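Long-range contacts in KaiC domain-containing protein (Pyrococcus horikoshii, PDB 2ZTS), which is a KaiC-like P-loop protein of unknown cellular role that holds ADP and magnesium in the crystal and probably binds ATP: residues C[63-68]-C[139-144]; C[51-56]-C[81-86]. All coordinates share one frame; numbering follows the deposited sequence.

How the interactions relate
Interaction 1 pairs two parallel strands of the central sheet, and interaction 2 packs segment 81-86 against the helix that follows the P-loop; the centres are about 15 Å apart. The two meet at I51, whose CG1 sits 3.5 Å from V140 CG2 and 3.9 Å from F64 CD1, so helix 43-58 lies against the sheet face that carries F64 and V140. At the start of that helix T44, which binds magnesium and ADP, bonds to D142 of interaction 1, while further along Y52 receives the 81-86 segment, whose F81 lies 3.4 Å from ADP, CE1 to N6. Between them the contacts reach the phosphate and adenine ends of one site.

Interaction 1. Residues C[63-68]-C[139-144]; sequences VFVTLE and LVIDSI
V140 puts its CG1 methyl over one face of the F64 ring, 3.9 Å from the ring centroid and only 15° off the normal, a CH-pi contact. F64 has CG anti to its backbone N (chi1 -166°), and this carries the ring across to the neighbouring strand, where its CZ edge comes near D142 OD1 with the carboxylate turned almost perpendicular to the ring. An alanine in place of F64 would probably open a gap over V140 CG1 and leave the D142 carboxylate less firmly walled in. On the other sheet face L139 CD1 wedges between V63 and V65, 3.7 Å from V65 CG2, and helices 120-134 and 157-171 cover this layer. The axes of strands 63-66 and 139-142 come within 4.7 Å. V63 O accepts V140 N, V65 N gives to V140 O, and V65 O takes D142 N at 3.0 Å in a nearly straight bond; L67 N then reaches D142 O just past the strand. A water bridges T66 OG1 and D142 OD1, 2.8 Å from each. The carboxylate is held by T44 OG1 and this water at OD1 and by T178 OG1 at OD2.

Beyond this tightly packed, buried portion the contact changes character at E68, which is partly exposed and touches F197 of a second subunit. Its chain bends at chi2 to bring OE2 toward S143 OG, at a distance so short that the bond's geometry is doubtful. A cis peptide links D142 to S143, which caps helix 144-149. D142, a magnesium-site residue, ends strand 138-142 beside the P-loop threonine, as in the Walker B strand of RecA-like P-loop folds.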
loop_
_atom_site.group_PDB
_atom_site.type_symbol
_atom_site.label_atom_id
_atom_site.label_comp_id
_atom_site.label_asym_id
_atom_site.label_seq_id
_atom_site.Cartn_x
_atom_site.Cartn_y
_atom_site.Cartn_z
ATOM N N VAL C 63 0.029 34.832 -19.052
ATOM C CA VAL C 63 -1.070 33.971 -19.395
ATOM C C VAL C 63 -1.395 33.016 -18.217
ATOM O O VAL C 63 -0.574 32.228 -17.823
ATOM C CB VAL C 63 -0.785 33.179 -20.661
ATOM C CG1 VAL C 63 -1.932 32.273 -20.972
ATOM C CG2 VAL C 63 -0.496 34.118 -21.849
ATOM N N PHE C 64 -2.610 33.073 -17.712
ATOM C CA PHE C 64 -3.061 32.154 -16.715
ATOM C C PHE C 64 -3.976 31.172 -17.378
ATOM O O PHE C 64 -5.081 31.525 -17.818
ATOM C CB PHE C 64 -3.734 32.932 -15.607
ATOM C CG PHE C 64 -3.973 32.142 -14.344
ATOM C CD1 PHE C 64 -3.289 32.457 -13.204
ATOM C CD2 PHE C 64 -4.946 31.126 -14.298
ATOM C CE1 PHE C 64 -3.480 31.729 -12.033
ATOM C CE2 PHE C 64 -5.163 30.396 -13.127
ATOM C CZ PHE C 64 -4.426 30.721 -11.974
ATOM N N VAL C 65 -3.526 29.919 -17.477
ATOM C CA VAL C 65 -4.344 28.867 -18.068
ATOM C C VAL C 65 -4.997 28.158 -16.897
ATOM O O VAL C 65 -4.287 27.765 -15.982
ATOM C CB VAL C 65 -3.501 27.876 -18.803
ATOM C CG1 VAL C 65 -4.314 26.750 -19.357
ATOM C CG2 VAL C 65 -2.615 28.571 -19.872
ATOM N N THR C 66 -6.326 27.988 -16.919
ATOM C CA THR C 66 -7.011 27.220 -15.923
ATOM C C THR C 66 -8.041 26.223 -16.441
ATOM O O THR C 66 -8.858 26.537 -17.275
ATOM C CB THR C 66 -7.623 28.180 -14.853
ATOM O OG1 THR C 66 -8.476 27.449 -13.960
ATOM C CG2 THR C 66 -8.442 29.295 -15.441
ATOM N N LEU C 67 -7.961 24.990 -15.952
ATOM C CA LEU C 67 -8.995 23.980 -16.191
ATOM C C LEU C 67 -9.645 23.573 -14.863
ATOM O O LEU C 67 -10.454 22.654 -14.789
ATOM C CB LEU C 67 -8.326 22.782 -16.931
ATOM C CG LEU C 67 -8.448 22.559 -18.454
ATOM C CD1 LEU C 67 -9.281 23.564 -19.250
ATOM C CD2 LEU C 67 -7.109 22.367 -19.083
ATOM N N GLU C 68 -9.272 24.248 -13.780
ATOM C CA GLU C 68 -9.904 24.070 -12.468
ATOM C C GLU C 68 -11.178 24.919 -12.317
ATOM O O GLU C 68 -12.110 24.613 -11.574
ATOM C CB GLU C 68 -8.924 24.524 -11.387
ATOM C CG GLU C 68 -7.633 23.709 -11.275
ATOM C CD GLU C 68 -7.610 22.675 -10.116
ATOM O OE1 GLU C 68 -8.401 22.838 -9.138
ATOM O OE2 GLU C 68 -6.763 21.726 -10.168
ATOM N N LEU C 139 3.713 32.430 -17.451
ATOM C CA LEU C 139 2.690 31.437 -17.811
ATOM C C LEU C 139 2.320 30.598 -16.576
ATOM O O LEU C 139 3.191 30.243 -15.814
ATOM C CB LEU C 139 3.199 30.538 -18.947
ATOM C CG LEU C 139 2.285 29.358 -19.338
ATOM C CD1 LEU C 139 0.906 29.788 -19.813
ATOM C CD2 LEU C 139 3.000 28.498 -20.411
ATOM N N VAL C 140 1.056 30.294 -16.396
ATOM C CA VAL C 140 0.584 29.401 -15.321
ATOM C C VAL C 140 -0.335 28.369 -15.955
ATOM O O VAL C 140 -1.138 28.724 -16.798
ATOM C CB VAL C 140 -0.204 30.182 -14.258
ATOM C CG1 VAL C 140 -1.035 29.264 -13.386
ATOM C CG2 VAL C 140 0.737 30.996 -13.400
ATOM N N ILE C 141 -0.181 27.105 -15.577
ATOM C CA ILE C 141 -1.137 26.062 -15.885
ATOM C C ILE C 141 -1.583 25.511 -14.549
ATOM O O ILE C 141 -0.842 24.833 -13.844
ATOM C CB ILE C 141 -0.523 24.976 -16.800
ATOM C CG1 ILE C 141 0.038 25.655 -18.103
ATOM C CG2 ILE C 141 -1.549 23.865 -17.083
ATOM C CD1 ILE C 141 0.498 24.704 -19.192
ATOM N N ASP C 142 -2.790 25.899 -14.186
ATOM C CA ASP C 142 -3.468 25.438 -13.002
ATOM C C ASP C 142 -4.598 24.565 -13.496
ATOM O O ASP C 142 -5.591 25.081 -13.867
ATOM C CB ASP C 142 -4.007 26.653 -12.262
ATOM C CG ASP C 142 -4.438 26.343 -10.860
ATOM O OD1 ASP C 142 -5.217 27.176 -10.310
ATOM O OD2 ASP C 142 -3.991 25.336 -10.220
ATOM N N SER C 143 -4.476 23.242 -13.516
ATOM C CA SER C 143 -3.454 22.475 -12.861
ATOM C C SER C 143 -3.255 21.244 -13.707
ATOM O O SER C 143 -4.072 20.928 -14.596
ATOM C CB SER C 143 -3.982 22.045 -11.492
ATOM O OG SER C 143 -4.989 21.033 -11.662
ATOM N N ILE C 144 -2.156 20.541 -13.459
ATOM C CA ILE C 144 -1.957 19.259 -14.100
ATOM C C ILE C 144 -3.057 18.202 -13.802
ATOM O O ILE C 144 -3.492 17.512 -14.699
ATOM C CB ILE C 144 -0.527 18.750 -13.797
ATOM C CG1 ILE C 144 0.476 19.621 -14.581
ATOM C CG2 ILE C 144 -0.353 17.321 -14.180
ATOM C CD1 ILE C 144 1.858 19.378 -14.091
HETATM O O HOH W 1 -7.596 28.224 -11.382
#

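Interaction 2. Residues C[51-56]-C[81-86]; sequences IYKGAE and FGWDFE. With ADP (adenosine-5'-diphosphate), chain H.
Y52 lays one face of its ring under W83: the W83 CB methylene stands 3.4 Å from the phenol centroid, over its centre, while the indole is slid off to the side. CG and CD1 of the five-membered ring pass close to the CD2-CE2 side of the phenol, with W83 CD1 3.3 Å from Y52 CE2 and the planes inclined by 26°. E56 CB sits over the rim of the opposite face. F85 approaches obliquely near the root of Y52, its CZ 3.7 Å from Y52 CB, and completes an aromatic cluster. The tyrosine CG is anti to its backbone N (chi1 -175°), sending the ring out from helix 43-58 so that OH accepts D84 N at 3.0 Å, N-H...O angle 155°.

D84 in turn N-caps helix 85-90 through OD1 and K87 N. G82 closes the preceding helix in a Schellman motif, and F81 CB lies 3.7 Å above the indole plane while the F81 ring reaches the adenine of ADP. Beside the cluster, E56 OE1 uses its syn lone pair to take the salt bridge from K53 NZ.

The chemistry is thus mainly apolar and aromatic, with one directional bond to the Y52 hydroxyl: ring packing joins the turn to helix 43-58, and the D84 N-H, accepted by that hydroxyl, helps to set where the tyrosine's polar tip sits.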
loop_
_atom_site.group_PDB
_atom_site.type_symbol
_atom_site.label_atom_id
_atom_site.label_comp_id
_atom_site.label_asym_id
_atom_site.label_seq_id
_atom_site.Cartn_x
_atom_site.Cartn_y
_atom_site.Cartn_z
ATOM N N ILE C 51 1.166 35.989 -11.854
ATOM C CA ILE C 51 0.747 36.556 -13.131
ATOM C C ILE C 51 0.283 37.996 -12.941
ATOM O O ILE C 51 0.699 38.894 -13.674
ATOM C CB ILE C 51 -0.400 35.767 -13.773
ATOM C CG1 ILE C 51 0.030 34.352 -14.151
ATOM C CG2 ILE C 51 -0.907 36.457 -15.056
ATOM C CD1 ILE C 51 1.155 34.272 -15.129
ATOM N N TYR C 52 -0.551 38.204 -11.928
ATOM C CA TYR C 52 -1.134 39.507 -11.690
ATOM C C TYR C 52 -0.098 40.552 -11.305
ATOM O O TYR C 52 -0.133 41.664 -11.827
ATOM C CB TYR C 52 -2.163 39.472 -10.605
ATOM C CG TYR C 52 -2.856 40.799 -10.445
ATOM C CD1 TYR C 52 -3.790 41.201 -11.367
ATOM C CD2 TYR C 52 -2.567 41.651 -9.384
ATOM C CE1 TYR C 52 -4.433 42.466 -11.258
ATOM C CE2 TYR C 52 -3.221 42.925 -9.257
ATOM C CZ TYR C 52 -4.148 43.311 -10.198
ATOM O OH TYR C 52 -4.829 44.538 -10.136
ATOM N N LYS C 53 0.779 40.204 -10.373
ATOM C CA LYS C 53 1.856 41.092 -9.988
ATOM C C LYS C 53 2.896 41.229 -11.110
ATOM O O LYS C 53 3.483 42.285 -11.299
ATOM C CB LYS C 53 2.550 40.646 -8.706
ATOM C CG LYS C 53 1.711 40.795 -7.471
ATOM C CD LYS C 53 1.230 42.239 -7.294
ATOM C CE LYS C 53 0.807 42.574 -5.884
ATOM N NZ LYS C 53 0.097 43.878 -5.865
ATOM N N GLY C 54 3.145 40.155 -11.827
ATOM C CA GLY C 54 3.962 40.280 -12.998
ATOM C C GLY C 54 3.482 41.456 -13.861
ATOM O O GLY C 54 4.270 42.316 -14.201
ATOM N N ALA C 55 2.196 41.484 -14.183
ATOM C CA ALA C 55 1.613 42.505 -15.034
ATOM C C ALA C 55 1.528 43.906 -14.391
ATOM O O ALA C 55 1.861 44.909 -15.041
ATOM C CB ALA C 55 0.218 42.064 -15.504
ATOM N N GLU C 56 1.065 43.960 -13.143
ATOM C CA GLU C 56 0.736 45.195 -12.453
ATOM C C GLU C 56 1.963 45.907 -11.921
ATOM O O GLU C 56 2.040 47.112 -11.978
ATOM C CB GLU C 56 -0.200 44.907 -11.266
ATOM C CG GLU C 56 -0.727 46.164 -10.573
ATOM C CD GLU C 56 -0.731 46.123 -9.059
ATOM O OE1 GLU C 56 -0.267 45.132 -8.448
ATOM O OE2 GLU C 56 -1.219 47.112 -8.462
ATOM N N PHE C 81 -8.745 39.782 -3.178
ATOM C CA PHE C 81 -7.427 40.333 -2.835
ATOM C C PHE C 81 -7.177 41.770 -3.374
ATOM O O PHE C 81 -6.081 42.322 -3.265
ATOM C CB PHE C 81 -6.296 39.394 -3.323
ATOM C CG PHE C 81 -6.361 38.014 -2.727
ATOM C CD1 PHE C 81 -6.380 37.848 -1.354
ATOM C CD2 PHE C 81 -6.450 36.910 -3.528
ATOM C CE1 PHE C 81 -6.476 36.633 -0.806
ATOM C CE2 PHE C 81 -6.539 35.659 -2.999
ATOM C CZ PHE C 81 -6.525 35.510 -1.611
ATOM N N GLY C 82 -8.169 42.379 -3.977
ATOM C CA GLY C 82 -7.928 43.663 -4.611
ATOM C C GLY C 82 -7.329 43.574 -5.998
ATOM O O GLY C 82 -6.859 44.587 -6.500
ATOM N N TRP C 83 -7.330 42.392 -6.624
ATOM C CA TRP C 83 -6.668 42.251 -7.927
ATOM C C TRP C 83 -7.723 42.303 -8.991
ATOM O O TRP C 83 -8.668 41.468 -9.021
ATOM C CB TRP C 83 -5.806 40.972 -8.064
ATOM C CG TRP C 83 -4.747 40.765 -6.959
ATOM C CD1 TRP C 83 -4.063 41.727 -6.271
ATOM C CD2 TRP C 83 -4.233 39.508 -6.479
ATOM N NE1 TRP C 83 -3.151 41.154 -5.413
ATOM C CE2 TRP C 83 -3.242 39.796 -5.521
ATOM C CE3 TRP C 83 -4.496 38.166 -6.783
ATOM C CZ2 TRP C 83 -2.589 38.803 -4.822
ATOM C CZ3 TRP C 83 -3.834 37.200 -6.119
ATOM C CH2 TRP C 83 -2.895 37.507 -5.137
ATOM N N ASP C 84 -7.544 43.296 -9.866
ATOM C CA ASP C 84 -8.427 43.581 -10.987
ATOM C C ASP C 84 -7.879 42.937 -12.286
ATOM O O ASP C 84 -7.181 43.565 -13.114
ATOM C CB ASP C 84 -8.565 45.116 -11.110
ATOM C CG ASP C 84 -9.717 45.550 -12.024
ATOM O OD1 ASP C 84 -10.206 44.758 -12.841
ATOM O OD2 ASP C 84 -10.198 46.686 -11.995
ATOM N N PHE C 85 -8.190 41.654 -12.465
ATOM C CA PHE C 85 -7.678 40.923 -13.615
ATOM C C PHE C 85 -8.222 41.556 -14.904
ATOM O O PHE C 85 -7.472 41.753 -15.891
ATOM C CB PHE C 85 -7.994 39.412 -13.542
ATOM C CG PHE C 85 -6.933 38.607 -12.865
ATOM C CD1 PHE C 85 -6.804 38.619 -11.485
ATOM C CD2 PHE C 85 -6.025 37.890 -13.606
ATOM C CE1 PHE C 85 -5.778 37.886 -10.858
ATOM C CE2 PHE C 85 -4.998 37.154 -12.979
ATOM C CZ PHE C 85 -4.879 37.176 -11.606
ATOM N N GLU C 86 -9.505 41.874 -14.921
ATOM C CA GLU C 86 -10.067 42.331 -16.179
ATOM C C GLU C 86 -9.412 43.639 -16.694
ATOM O O GLU C 86 -9.199 43.789 -17.913
ATOM C CB GLU C 86 -11.579 42.349 -16.163
ATOM C CG GLU C 86 -12.270 43.428 -15.338
ATOM C CD GLU C 86 -13.779 43.485 -15.630
ATOM O OE1 GLU C 86 -14.462 44.429 -15.141
ATOM O OE2 GLU C 86 -14.276 42.580 -16.359
HETATM P PB ADP H . -5.346 25.493 -3.630
HETATM O O1B ADP H . -4.039 25.045 -3.134
HETATM O O2B ADP H . -6.454 24.459 -3.396
HETATM O O3B ADP H . -5.319 25.925 -5.140
HETATM P PA ADP H . -6.163 28.237 -3.013
HETATM O O1A ADP H . -5.090 29.140 -3.662
HETATM O O2A ADP H . -7.441 28.155 -3.815
HETATM O O3A ADP H . -5.598 26.760 -2.639
HETATM O "O5'" ADP H . -6.350 28.826 -1.550
HETATM C "C5'" ADP H . -7.565 29.319 -1.087
HETATM C "C4'" ADP H . -7.464 29.738 0.360
HETATM O "O4'" ADP H . -6.998 31.050 0.578
HETATM C "C3'" ADP H . -8.824 29.626 1.019
HETATM O "O3'" ADP H . -9.052 28.244 1.297
HETATM C "C2'" ADP H . -8.682 30.579 2.190
HETATM O "O2'" ADP H . -8.094 29.974 3.288
HETATM C "C1'" ADP H . -7.700 31.640 1.677
HETATM N N9 ADP H . -8.365 32.834 1.132
HETATM C C8 ADP H . -9.133 32.905 -0.024
HETATM N N7 ADP H . -9.533 34.182 -0.206
HETATM C C5 ADP H . -9.074 34.912 0.849
HETATM C C6 ADP H . -9.179 36.258 1.186
HETATM N N6 ADP H . -9.605 37.161 0.290
HETATM N N1 ADP H . -8.542 36.713 2.343
HETATM C C2 ADP H . -7.819 35.844 3.144
HETATM N N3 ADP H . -7.704 34.493 2.797
HETATM C C4 ADP H . -8.323 34.062 1.681
#